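Local coordinates for protein isocitrate dehydrogenase [NAD] subunit 1, mitochondrial (Saccharomyces cerevisiae, PDB 3BLX) that acts in the citric acid cycle as part of the NAD-dependent isocitrate dehydrogenase octamer, which converts isocitrate to 2-oxoglutarate, and also binds leaders of mitochondrial mRNAs, at residues R37-A42 against N340-K345; E41-P46 against N305-R310; A286-M291 against T336-E341. All blocks are in the same frame, centred on the assembly; numbering follows the deposited sequence.

Contact 1 (R37-A42 against N340-K345); sequences RTIFEA and NEIINK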
loop_
_atom_site.group_PDB
_atom_site.type_symbol
_atom_site.label_atom_id
_atom_site.label_comp_id
_atom_site.label_asym_id
_atom_site.label_seq_id
_atom_site.Cartn_x
_atom_site.Cartn_y
_atom_site.Cartn_z
ATOM N N ARG E 37 33.990 -7.301 -19.029
ATOM C CA ARG E 37 33.570 -6.477 -20.157
ATOM C C ARG E 37 34.176 -6.973 -21.469
ATOM O O ARG E 37 33.476 -7.074 -22.479
ATOM C CB ARG E 37 33.970 -5.027 -19.940
ATOM C CG ARG E 37 32.852 -4.140 -19.541
ATOM C CD ARG E 37 33.213 -2.707 -19.822
ATOM N NE ARG E 37 33.710 -2.050 -18.628
ATOM C CZ ARG E 37 33.092 -1.034 -18.036
ATOM N NH1 ARG E 37 31.957 -0.571 -18.557
ATOM N NH2 ARG E 37 33.612 -0.478 -16.934
ATOM N N THR E 38 35.480 -7.269 -21.429
ATOM C CA THR E 38 36.252 -7.741 -22.582
ATOM C C THR E 38 35.788 -9.115 -23.095
ATOM O O THR E 38 35.522 -9.302 -24.279
ATOM C CB THR E 38 37.785 -7.793 -22.261
ATOM O OG1 THR E 38 38.285 -6.479 -21.995
ATOM C CG2 THR E 38 38.557 -8.357 -23.419
ATOM N N ILE E 39 35.711 -10.087 -22.208
ATOM C CA ILE E 39 35.157 -11.376 -22.590
ATOM C C ILE E 39 33.732 -11.259 -23.143
ATOM O O ILE E 39 33.350 -11.974 -24.072
ATOM C CB ILE E 39 35.141 -12.336 -21.421
ATOM C CG1 ILE E 39 36.560 -12.553 -20.888
ATOM C CG2 ILE E 39 34.484 -13.642 -21.818
ATOM C CD1 ILE E 39 36.629 -13.412 -19.628
ATOM N N PHE E 40 32.942 -10.354 -22.583
ATOM C CA PHE E 40 31.545 -10.219 -23.002
ATOM C C PHE E 40 31.395 -9.641 -24.406
ATOM O O PHE E 40 30.605 -10.137 -25.174
ATOM C CB PHE E 40 30.717 -9.404 -21.993
ATOM C CG PHE E 40 30.092 -10.237 -20.895
ATOM C CD1 PHE E 40 30.748 -11.341 -20.376
ATOM C CD2 PHE E 40 28.884 -9.886 -20.353
ATOM C CE1 PHE E 40 30.184 -12.081 -19.363
ATOM C CE2 PHE E 40 28.324 -10.616 -19.345
ATOM C CZ PHE E 40 28.968 -11.718 -18.848
ATOM N N GLU E 41 32.138 -8.592 -24.731
ATOM C CA GLU E 41 32.120 -8.052 -26.084
ATOM C C GLU E 41 32.648 -9.076 -27.098
ATOM O O GLU E 41 32.166 -9.149 -28.227
ATOM C CB GLU E 41 32.915 -6.738 -26.183
ATOM C CG GLU E 41 34.420 -6.911 -26.138
ATOM C CD GLU E 41 35.186 -5.623 -26.461
ATOM O OE1 GLU E 41 36.431 -5.607 -26.280
ATOM O OE2 GLU E 41 34.541 -4.635 -26.895
ATOM N N ALA E 42 33.625 -9.870 -26.679
ATOM C CA ALA E 42 34.255 -10.849 -27.555
ATOM C C ALA E 42 33.292 -11.954 -27.915
ATOM O O ALA E 42 33.369 -12.539 -28.983
ATOM C CB ALA E 42 35.482 -11.442 -26.886
ATOM N N ASN E 340 42.991 -12.691 -22.240
ATOM C CA ASN E 340 43.214 -12.968 -23.657
ATOM C C ASN E 340 43.291 -14.469 -23.999
ATOM O O ASN E 340 42.788 -14.887 -25.045
ATOM C CB ASN E 340 44.429 -12.209 -24.163
ATOM C CG ASN E 340 44.192 -10.710 -24.205
ATOM O OD1 ASN E 340 43.048 -10.252 -24.342
ATOM N ND2 ASN E 340 45.271 -9.932 -24.083
ATOM N N GLU E 341 43.894 -15.267 -23.111
ATOM C CA GLU E 341 43.928 -16.708 -23.261
ATOM C C GLU E 341 42.521 -17.297 -23.233
ATOM O O GLU E 341 42.205 -18.216 -23.987
ATOM C CB GLU E 341 44.768 -17.358 -22.151
ATOM C CG GLU E 341 45.845 -18.376 -22.621
ATOM C CD GLU E 341 45.334 -19.526 -23.511
ATOM O OE1 GLU E 341 45.070 -20.625 -22.972
ATOM O OE2 GLU E 341 45.235 -19.347 -24.750
ATOM N N ILE E 342 41.678 -16.777 -22.352
ATOM C CA ILE E 342 40.301 -17.243 -22.252
ATOM C C ILE E 342 39.529 -16.901 -23.520
ATOM O O ILE E 342 38.879 -17.757 -24.096
ATOM C CB ILE E 342 39.588 -16.653 -21.017
ATOM C CG1 ILE E 342 40.099 -17.324 -19.735
ATOM C CG2 ILE E 342 38.083 -16.838 -21.109
ATOM C CD1 ILE E 342 39.785 -16.528 -18.479
ATOM N N ILE E 343 39.614 -15.646 -23.951
ATOM C CA ILE E 343 38.983 -15.204 -25.174
ATOM C C ILE E 343 39.465 -16.038 -26.358
ATOM O O ILE E 343 38.698 -16.310 -27.288
ATOM C CB ILE E 343 39.298 -13.736 -25.439
ATOM C CG1 ILE E 343 38.649 -12.874 -24.359
ATOM C CG2 ILE E 343 38.805 -13.326 -26.824
ATOM C CD1 ILE E 343 38.979 -11.402 -24.489
ATOM N N ASN E 344 40.733 -16.449 -26.314
ATOM C CA ASN E 344 41.327 -17.248 -27.374
ATOM C C ASN E 344 40.714 -18.649 -27.479
ATOM O O ASN E 344 40.454 -19.134 -28.580
ATOM C CB ASN E 344 42.850 -17.323 -27.201
ATOM C CG ASN E 344 43.530 -18.132 -28.296
ATOM O OD1 ASN E 344 43.513 -17.733 -29.456
ATOM N ND2 ASN E 344 44.137 -19.276 -27.927
ATOM N N LYS E 345 40.482 -19.302 -26.346
ATOM C CA LYS E 345 39.851 -20.629 -26.362
ATOM C C LYS E 345 38.396 -20.512 -26.752
ATOM O O LYS E 345 37.776 -21.497 -27.139
ATOM C CB LYS E 345 39.944 -21.335 -25.002
ATOM C CG LYS E 345 41.197 -20.991 -24.253
ATOM C CD LYS E 345 41.614 -22.114 -23.329
ATOM C CE LYS E 345 42.333 -23.204 -24.105
ATOM N NZ LYS E 345 42.968 -24.171 -23.190
#
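Two nearly parallel helices pack here in the isocitrate/isopropylmalate dehydrogenase fold: the end of helix 27-42 and the C-terminal helix 335-347. Their local axes cross at -18° and lie 10.0 Å apart. The main bump is Ile343. It projects into a hollow bounded by Thr38, Ile39 and Ala42, which lie on one side of the partner helix. Its two branches part there. CG1 lies anti to the carbonyl carbon and carries CD1 to the Thr38 methyl, while Ile343 CG2 lies 3.8 Å from Ala42 CB. The Ile343 and Thr38 side chains meet at about a right angle. The floor comes from Ile39, whose CG1 is 4.1 Å from CG1 of Ile343. An alanine in place of Ile343 would lose both branches and would probably leave Thr38 and Ala42 poorly packed. Ile343 also packs on Lys13 of a second copy of this subunit. No hydrogen bond crosses between the two segments; Thr38 OG1 bonds instead to Asp34 O in its own helix. A smaller bump runs the other way. Ile39 leans obliquely across Ile342, and its CD1 ends 4.0 Å from Ile342 CG2.

Contact 2 (E41-P46 against N305-R310); sequences EAENIP and NEYATR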
loop_
_atom_site.group_PDB
_atom_site.type_symbol
_atom_site.label_atom_id
_atom_site.label_comp_id
_atom_site.label_asym_id
_atom_site.label_seq_id
_atom_site.Cartn_x
_atom_site.Cartn_y
_atom_site.Cartn_z
ATOM N N GLU E 41 32.138 -8.592 -24.731
ATOM C CA GLU E 41 32.120 -8.052 -26.084
ATOM C C GLU E 41 32.648 -9.076 -27.098
ATOM O O GLU E 41 32.166 -9.149 -28.227
ATOM C CB GLU E 41 32.915 -6.738 -26.183
ATOM C CG GLU E 41 34.420 -6.911 -26.138
ATOM C CD GLU E 41 35.186 -5.623 -26.461
ATOM O OE1 GLU E 41 36.431 -5.607 -26.280
ATOM O OE2 GLU E 41 34.541 -4.635 -26.895
ATOM N N ALA E 42 33.625 -9.870 -26.679
ATOM C CA ALA E 42 34.255 -10.849 -27.555
ATOM C C ALA E 42 33.292 -11.954 -27.915
ATOM O O ALA E 42 33.369 -12.539 -28.983
ATOM C CB ALA E 42 35.482 -11.442 -26.886
ATOM N N GLU E 43 32.392 -12.250 -26.997
ATOM C CA GLU E 43 31.427 -13.316 -27.181
ATOM C C GLU E 43 30.143 -12.714 -27.763
ATOM O O GLU E 43 29.179 -13.417 -28.062
ATOM C CB GLU E 43 31.154 -13.963 -25.833
ATOM C CG GLU E 43 30.557 -15.333 -25.923
ATOM C CD GLU E 43 31.542 -16.363 -26.416
ATOM O OE1 GLU E 43 31.108 -17.460 -26.822
ATOM O OE2 GLU E 43 32.753 -16.076 -26.405
ATOM N N ASN E 44 30.163 -11.391 -27.925
ATOM C CA ASN E 44 29.039 -10.626 -28.447
ATOM C C ASN E 44 27.703 -10.939 -27.748
ATOM O O ASN E 44 26.717 -11.333 -28.382
ATOM C CB ASN E 44 28.929 -10.795 -29.960
ATOM C CG ASN E 44 28.360 -9.564 -30.640
ATOM O OD1 ASN E 44 28.743 -8.430 -30.353
ATOM N ND2 ASN E 44 27.440 -9.786 -31.549
ATOM N N ILE E 45 27.693 -10.752 -26.432
ATOM C CA ILE E 45 26.536 -11.033 -25.592
ATOM C C ILE E 45 25.623 -9.809 -25.587
ATOM O O ILE E 45 26.110 -8.665 -25.617
ATOM C CB ILE E 45 26.993 -11.414 -24.146
ATOM C CG1 ILE E 45 27.747 -12.742 -24.171
ATOM C CG2 ILE E 45 25.829 -11.518 -23.181
ATOM C CD1 ILE E 45 28.253 -13.216 -22.824
ATOM N N PRO E 46 24.293 -10.046 -25.575
ATOM C CA PRO E 46 23.280 -8.980 -25.654
ATOM C C PRO E 46 23.108 -8.253 -24.318
ATOM O O PRO E 46 22.027 -8.197 -23.748
ATOM C CB PRO E 46 21.986 -9.735 -26.007
ATOM C CG PRO E 46 22.334 -11.189 -26.064
ATOM C CD PRO E 46 23.673 -11.377 -25.452
ATOM N N ASN E 305 23.162 -18.195 -20.500
ATOM C CA ASN E 305 23.667 -19.472 -19.968
ATOM C C ASN E 305 24.124 -20.577 -20.953
ATOM O O ASN E 305 24.793 -21.531 -20.568
ATOM C CB ASN E 305 22.775 -20.006 -18.816
ATOM C CG ASN E 305 21.627 -20.864 -19.287
ATOM O OD1 ASN E 305 21.755 -21.599 -20.260
ATOM N ND2 ASN E 305 20.495 -20.792 -18.582
ATOM N N GLU E 306 23.783 -20.443 -22.221
ATOM C CA GLU E 306 24.546 -21.133 -23.239
ATOM C C GLU E 306 25.877 -20.403 -23.190
ATOM O O GLU E 306 26.927 -21.027 -23.045
ATOM C CB GLU E 306 23.901 -20.979 -24.612
ATOM C CG GLU E 306 22.386 -21.284 -24.643
ATOM C CD GLU E 306 21.485 -20.081 -24.266
ATOM O OE1 GLU E 306 21.920 -18.903 -24.396
ATOM O OE2 GLU E 306 20.325 -20.322 -23.853
ATOM N N TYR E 307 25.814 -19.072 -23.260
ATOM C CA TYR E 307 26.992 -18.226 -23.080
ATOM C C TYR E 307 27.728 -18.522 -21.754
ATOM O O TYR E 307 28.955 -18.420 -21.661
ATOM C CB TYR E 307 26.592 -16.756 -23.078
ATOM C CG TYR E 307 26.114 -16.192 -24.394
ATOM C CD1 TYR E 307 24.756 -16.060 -24.666
ATOM C CD2 TYR E 307 27.015 -15.749 -25.347
ATOM C CE1 TYR E 307 24.320 -15.524 -25.857
ATOM C CE2 TYR E 307 26.586 -15.207 -26.537
ATOM C CZ TYR E 307 25.239 -15.097 -26.790
ATOM O OH TYR E 307 24.813 -14.556 -27.986
ATOM N N ALA E 308 26.974 -18.870 -20.723
ATOM C CA ALA E 308 27.573 -19.099 -19.425
ATOM C C ALA E 308 28.348 -20.395 -19.393
ATOM O O ALA E 308 29.362 -20.494 -18.711
ATOM C CB ALA E 308 26.520 -19.098 -18.335
ATOM N N THR E 309 27.857 -21.406 -20.106
ATOM C CA THR E 309 28.520 -22.704 -20.110
ATOM C C THR E 309 29.854 -22.570 -20.844
ATOM O O THR E 309 30.873 -23.104 -20.404
ATOM C CB THR E 309 27.646 -23.789 -20.762
ATOM O OG1 THR E 309 26.341 -23.761 -20.174
ATOM C CG2 THR E 309 28.250 -25.149 -20.539
ATOM N N ARG E 310 29.838 -21.818 -21.939
ATOM C CA ARG E 310 31.032 -21.614 -22.737
ATOM C C ARG E 310 32.108 -20.862 -21.957
ATOM O O ARG E 310 33.249 -21.318 -21.868
ATOM C CB ARG E 310 30.685 -20.877 -24.031
ATOM C CG ARG E 310 29.891 -21.716 -25.023
ATOM C CD ARG E 310 29.340 -20.858 -26.141
ATOM N NE ARG E 310 30.353 -19.978 -26.720
ATOM C CZ ARG E 310 31.253 -20.376 -27.609
ATOM N NH1 ARG E 310 31.263 -21.642 -28.004
ATOM N NH2 ARG E 310 32.137 -19.514 -28.096
#
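Glu43 and Tyr307 lie at the centre of this contact, with Arg310, Ile45 and Pro46 around them. Arg310 grips Glu43 side-on, with NE and NH2 both donating to the same oxygen. Arg310 NE is 2.6 Å from Glu43 OE1, and Arg310 NH2 is equally close to it. NH2 uses the syn lone pair of OE1, while NE meets that oxygen nearly along its C-O axis. Both bonds are bent, and OE1 lies almost in the guanidinium plane. The carboxylate itself is turned 35° from that plane. This double grip would probably help keep the buried glutamate ionised.

Tyr307 makes the apolar half of the contact. Ile45 CB lies over one face of its ring. Ile45 CG1 approaches Tyr307 CD2 to 3.3 Å, the two side chains meeting tip to tip. At the ring edge, in its plane, Glu43 CG is 3.6 Å from Tyr307 CD2. The Glu43 carbonyl O sits at the edge too, 3.5 Å from Tyr307 CE2.

Side-chain torsions and backbone turns position these groups. Glu43 CG is anti to its own N, and the chain then bends at chi2 (71°) to reach Arg310. Asn44, with positive phi (50°), turns the chain in a Schellman motif after helix 27-42, so that Ile45 follows onto the tyrosine. On the other segment, Asn305 O accepts from both Thr309 N and Thr309 OG1 in the first turn of helix 306-320. Arg310 NH2 also makes a weak bond to Leu346 O, and Asn44 packs on Phe18 of a second copy of the subunit. The contact thus lies where helix 27-42 hands over to strand 47-51, in the beta-alpha-beta crossover from strand 17-25, against the start of helix 306-320 and near the end of helix 335-347.

Contact 3 (A286-M291 against T336-E341); sequences ANPTAM and TDFTNE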
loop_
_atom_site.group_PDB
_atom_site.type_symbol
_atom_site.label_atom_id
_atom_site.label_comp_id
_atom_site.label_asym_id
_atom_site.label_seq_id
_atom_site.Cartn_x
_atom_site.Cartn_y
_atom_site.Cartn_z
ATOM N N ALA E 286 46.008 -8.985 -10.669
ATOM C CA ALA E 286 44.900 -9.591 -9.912
ATOM C C ALA E 286 44.181 -10.739 -10.653
ATOM O O ALA E 286 44.090 -10.721 -11.868
ATOM C CB ALA E 286 43.921 -8.524 -9.519
ATOM N N ASN E 287 43.698 -11.740 -9.923
ATOM C CA ASN E 287 42.962 -12.834 -10.542
ATOM C C ASN E 287 41.518 -12.443 -10.814
ATOM O O ASN E 287 40.793 -12.107 -9.877
ATOM C CB ASN E 287 42.997 -14.073 -9.644
ATOM C CG ASN E 287 42.651 -15.343 -10.399
ATOM O OD1 ASN E 287 42.243 -15.290 -11.565
ATOM N ND2 ASN E 287 42.812 -16.493 -9.741
ATOM N N PRO E 288 41.082 -12.484 -12.099
ATOM C CA PRO E 288 39.725 -12.076 -12.488
ATOM C C PRO E 288 38.729 -13.221 -12.403
ATOM O O PRO E 288 37.560 -12.979 -12.640
ATOM C CB PRO E 288 39.874 -11.667 -13.952
ATOM C CG PRO E 288 41.237 -12.104 -14.362
ATOM C CD PRO E 288 41.839 -12.932 -13.272
ATOM N N THR E 289 39.187 -14.429 -12.079
ATOM C CA THR E 289 38.339 -15.624 -12.050
ATOM C C THR E 289 37.011 -15.477 -11.267
ATOM O O THR E 289 35.952 -15.854 -11.760
ATOM C CB THR E 289 39.138 -16.856 -11.522
ATOM O OG1 THR E 289 40.250 -17.090 -12.376
ATOM C CG2 THR E 289 38.299 -18.088 -11.497
ATOM N N ALA E 290 37.084 -14.932 -10.055
ATOM C CA ALA E 290 35.925 -14.791 -9.189
ATOM C C ALA E 290 34.908 -13.888 -9.836
ATOM O O ALA E 290 33.740 -14.206 -9.871
ATOM C CB ALA E 290 36.324 -14.258 -7.806
ATOM N N MET E 291 35.359 -12.760 -10.354
ATOM C CA MET E 291 34.488 -11.857 -11.103
ATOM C C MET E 291 33.880 -12.528 -12.354
ATOM O O MET E 291 32.696 -12.419 -12.594
ATOM C CB MET E 291 35.234 -10.581 -11.491
ATOM C CG MET E 291 34.352 -9.521 -12.001
ATOM S SD MET E 291 33.123 -9.077 -10.785
ATOM C CE MET E 291 34.120 -8.222 -9.584
ATOM N N THR E 336 45.435 -9.346 -17.847
ATOM C CA THR E 336 45.240 -9.201 -19.285
ATOM C C THR E 336 45.633 -10.447 -20.095
ATOM O O THR E 336 44.902 -10.868 -20.994
ATOM C CB THR E 336 46.022 -7.987 -19.801
ATOM O OG1 THR E 336 45.181 -6.840 -19.734
ATOM C CG2 THR E 336 46.469 -8.171 -21.244
ATOM N N ASP E 337 46.783 -11.040 -19.775
ATOM C CA ASP E 337 47.218 -12.255 -20.451
ATOM C C ASP E 337 46.183 -13.348 -20.243
ATOM O O ASP E 337 45.798 -14.056 -21.171
ATOM C CB ASP E 337 48.583 -12.731 -19.927
ATOM C CG ASP E 337 49.731 -11.784 -20.302
ATOM O OD1 ASP E 337 49.589 -11.013 -21.293
ATOM O OD2 ASP E 337 50.777 -11.812 -19.599
ATOM N N PHE E 338 45.739 -13.478 -19.006
ATOM C CA PHE E 338 44.799 -14.512 -18.620
ATOM C C PHE E 338 43.486 -14.323 -19.367
ATOM O O PHE E 338 42.915 -15.277 -19.886
ATOM C CB PHE E 338 44.600 -14.463 -17.100
ATOM C CG PHE E 338 43.709 -15.527 -16.565
ATOM C CD1 PHE E 338 44.037 -16.854 -16.715
ATOM C CD2 PHE E 338 42.548 -15.197 -15.891
ATOM C CE1 PHE E 338 43.217 -17.845 -16.210
ATOM C CE2 PHE E 338 41.722 -16.185 -15.386
ATOM C CZ PHE E 338 42.056 -17.509 -15.547
ATOM N N THR E 339 43.018 -13.082 -19.426
ATOM C CA THR E 339 41.791 -12.754 -20.131
ATOM C C THR E 339 41.899 -13.127 -21.602
ATOM O O THR E 339 41.010 -13.807 -22.142
ATOM C CB THR E 339 41.450 -11.257 -20.037
ATOM O OG1 THR E 339 41.309 -10.878 -18.664
ATOM C CG2 THR E 339 40.157 -10.963 -20.768
ATOM N N ASN E 340 42.991 -12.691 -22.240
ATOM C CA ASN E 340 43.214 -12.968 -23.657
ATOM C C ASN E 340 43.291 -14.469 -23.999
ATOM O O ASN E 340 42.788 -14.887 -25.045
ATOM C CB ASN E 340 44.429 -12.209 -24.163
ATOM C CG ASN E 340 44.192 -10.710 -24.205
ATOM O OD1 ASN E 340 43.048 -10.252 -24.342
ATOM N ND2 ASN E 340 45.271 -9.932 -24.083
ATOM N N GLU E 341 43.894 -15.267 -23.111
ATOM C CA GLU E 341 43.928 -16.708 -23.261
ATOM C C GLU E 341 42.521 -17.297 -23.233
ATOM O O GLU E 341 42.205 -18.216 -23.987
ATOM C CB GLU E 341 44.768 -17.358 -22.151
ATOM C CG GLU E 341 45.845 -18.376 -22.621
ATOM C CD GLU E 341 45.334 -19.526 -23.511
ATOM O OE1 GLU E 341 45.070 -20.625 -22.972
ATOM O OE2 GLU E 341 45.235 -19.347 -24.750
#
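Phe338 projects from helix 335-347 onto the turn that starts helix 289-302, and this is the tight part of the contact. Its CG is anti to the backbone N (chi1 -177°), which places the ring against Pro288. The CD2-CE2 side of the ring does the touching. Phe338 CD2 lies 3.5 Å from Pro288 CD and 3.7 Å from Pro288 CG. The next ring atom, Phe338 CE2, lies 3.5 Å from Thr289 OG1, and these two side chains cross at about a right angle. Thr318 and Ile319 of helix 306-320 also touch the ring. One residue on, the fit loosens. Thr339 OG1 comes no nearer than 4.5 Å to Pro288 CG, and it bonds to Thr335 O and Ser35 OG instead. Thr336 and Asn340 are exposed.

The polar groups beside the ring are held within the turn. Asn287 OD1 accepts from Thr289 N at 3.2 Å, a capping bond, and from Thr289 OG1 at 2.8 Å. Both donors sit above the carbonyl plane. Asn287 ND2 bonds to Asp328. With no hydrogen bond between the segments, the direct contact probably rests on van der Waals packing of Phe338, beside a cap whose polar atoms are paired within the turn or with Asp328.

From the N terminus, helix 27-42 comes first, and contacts 1 and 2 both start at its C-terminal end, sharing Glu41 and Ala42. Contact 2 closes the long loop to the start of helix 306-320. Contact 1 closes a longer one to helix 335-347. Contact 3 starts inside both loops, at residues 286-291, and closes a short loop of 44 residues. It crosses contact 2, whose second segment lies inside that loop, and ends on the same helix as contact 1, sharing Asn340 and Glu341. Thr339 packs against Thr38 and Ile39, joining contacts 1 and 3. Together they tie the first crossover helix to the last three helices of the chain.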